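Local coordinates for amino acid ABC transporter, periplasmic amino acid-binding protein, putative (Streptococcus pneumoniae, PDB 4I62) that probably serves as the substrate-binding protein of an amino acid ABC transporter, holding L-arginine in the cleft between its two lobes for uptake, at residues 70-75 and 81-86. Residues are numbered along the deposited sequence; the frame is centred on the assembly and turned at random.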
# COMPACT_ATOMS: atom_id res chain seq x y z
N GLU A 70 4.71 -4.35 -11.55
CA GLU A 70 5.66 -5.34 -12.09
C GLU A 70 5.37 -6.74 -11.55
O GLU A 70 5.47 -7.72 -12.30
CB GLU A 70 7.09 -4.87 -11.80
CG GLU A 70 7.42 -3.54 -12.46
CD GLU A 70 7.22 -3.58 -13.96
OE1 GLU A 70 7.77 -4.51 -14.59
OE2 GLU A 70 6.53 -2.71 -14.54
N LEU A 71 5.01 -6.86 -10.28
CA LEU A 71 4.58 -8.14 -9.73
C LEU A 71 3.35 -8.66 -10.46
O LEU A 71 3.28 -9.83 -10.84
CB LEU A 71 4.30 -7.99 -8.24
CG LEU A 71 3.75 -9.20 -7.48
CD1 LEU A 71 4.62 -10.45 -7.65
CD2 LEU A 71 3.53 -8.90 -6.01
N ALA A 72 2.37 -7.78 -10.69
CA ALA A 72 1.15 -8.16 -11.41
C ALA A 72 1.47 -8.67 -12.82
O ALA A 72 0.90 -9.63 -13.28
CB ALA A 72 0.19 -6.97 -11.47
N LYS A 73 2.37 -7.96 -13.52
CA LYS A 73 2.78 -8.40 -14.86
C LYS A 73 3.42 -9.79 -14.82
O LYS A 73 3.17 -10.62 -15.71
CB LYS A 73 3.80 -7.40 -15.44
CG LYS A 73 3.22 -6.08 -15.89
CD LYS A 73 4.39 -5.15 -16.36
CE LYS A 73 3.93 -3.76 -16.76
NZ LYS A 73 5.13 -2.94 -17.05
N ALA A 74 4.25 -10.04 -13.82
CA ALA A 74 4.89 -11.34 -13.71
C ALA A 74 3.87 -12.44 -13.46
O ALA A 74 3.98 -13.54 -14.01
CB ALA A 74 5.99 -11.32 -12.62
N ILE A 75 2.87 -12.18 -12.61
CA ILE A 75 1.82 -13.16 -12.37
C ILE A 75 1.02 -13.42 -13.64
O ILE A 75 0.72 -14.56 -13.96
CB ILE A 75 0.92 -12.71 -11.18
CG1 ILE A 75 1.74 -12.61 -9.90
CG2 ILE A 75 -0.29 -13.63 -11.05
CD1 ILE A 75 1.02 -11.86 -8.78
N VAL A 81 -1.87 -14.93 -19.48
CA VAL A 81 -3.02 -14.06 -19.73
C VAL A 81 -2.58 -12.61 -19.77
O VAL A 81 -1.50 -12.24 -19.33
CB VAL A 81 -4.16 -14.25 -18.69
CG1 VAL A 81 -4.65 -15.68 -18.68
CG2 VAL A 81 -3.69 -13.84 -17.25
N GLU A 82 -3.48 -11.77 -20.29
CA GLU A 82 -3.27 -10.33 -20.27
C GLU A 82 -3.48 -9.76 -18.86
O GLU A 82 -4.27 -10.29 -18.10
CB GLU A 82 -4.23 -9.64 -21.23
CG GLU A 82 -4.22 -10.19 -22.65
CD GLU A 82 -2.97 -9.83 -23.42
OE1 GLU A 82 -2.16 -9.05 -22.88
OE2 GLU A 82 -2.79 -10.30 -24.55
N LEU A 83 -2.78 -8.69 -18.54
CA LEU A 83 -3.03 -7.96 -17.30
C LEU A 83 -4.00 -6.79 -17.53
O LEU A 83 -3.82 -6.00 -18.45
CB LEU A 83 -1.72 -7.41 -16.76
CG LEU A 83 -1.82 -6.52 -15.51
CD1 LEU A 83 -2.42 -7.30 -14.35
CD2 LEU A 83 -0.48 -5.97 -15.16
N GLU A 84 -5.02 -6.68 -16.68
CA GLU A 84 -5.93 -5.53 -16.70
C GLU A 84 -5.93 -4.91 -15.31
O GLU A 84 -6.29 -5.57 -14.33
CB GLU A 84 -7.33 -5.97 -17.09
CG GLU A 84 -8.31 -4.85 -17.16
CD GLU A 84 -9.71 -5.31 -17.56
OE1 GLU A 84 -9.85 -5.88 -18.65
OE2 GLU A 84 -10.66 -5.11 -16.76
N LEU A 85 -5.52 -3.65 -15.21
CA LEU A 85 -5.60 -2.94 -13.95
C LEU A 85 -6.98 -2.37 -13.71
O LEU A 85 -7.65 -1.93 -14.64
CB LEU A 85 -4.58 -1.82 -13.89
CG LEU A 85 -3.14 -2.24 -14.04
CD1 LEU A 85 -2.23 -1.02 -13.96
CD2 LEU A 85 -2.73 -3.33 -13.03
N SER A 86 -7.38 -2.35 -12.45
CA SER A 86 -8.66 -1.77 -12.06
C SER A 86 -8.40 -0.79 -10.94
O SER A 86 -8.45 -1.13 -9.74
CB SER A 86 -9.59 -2.88 -11.58
OG SER A 86 -10.91 -2.39 -11.41
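Leu83 points from its strand at the helix and spreads its two methyl branches over Ala72 and Lys73. Its CG stands anti to the backbone N (chi1 176°), which carries the fork out to the helix surface. CD1 and CD2 of Leu83 each lie 3.9 Å from Ala72 CB, so the alanine methyl faces both prongs. CD2 reaches further, to 3.8 Å from Lys73 CG and equally 3.8 Å from Lys73 N, packing on the helix backbone as well as on the foot of the lysine. The two longer side chains cross at about a right angle: the lysine meets the leucine with its CG methylene, and the extended chain beyond it carries the ammonium away from the strand. There NZ of Lys73 forms a salt bridge of 2.9 Å with Glu70 OE2, one helical turn back, meeting the oxygen on its syn side and 20° out of the carboxylate plane. Across the two segments the contact is apolar, without hydrogen bonds, and grades from buried Ala72 to exposed Lys73. Deeper in, Ala72 touches Ile106, and Leu83 also packs on Val43 of the neighbouring parallel strand 40-45. Helix 67-79 leads through a short turn into edge strand 82-87 and packs on one side of the parallel sheet, through Leu83 and, deeper, Ile75 on Leu41, as in the alpha/beta lobes of the type II periplasmic binding protein fold.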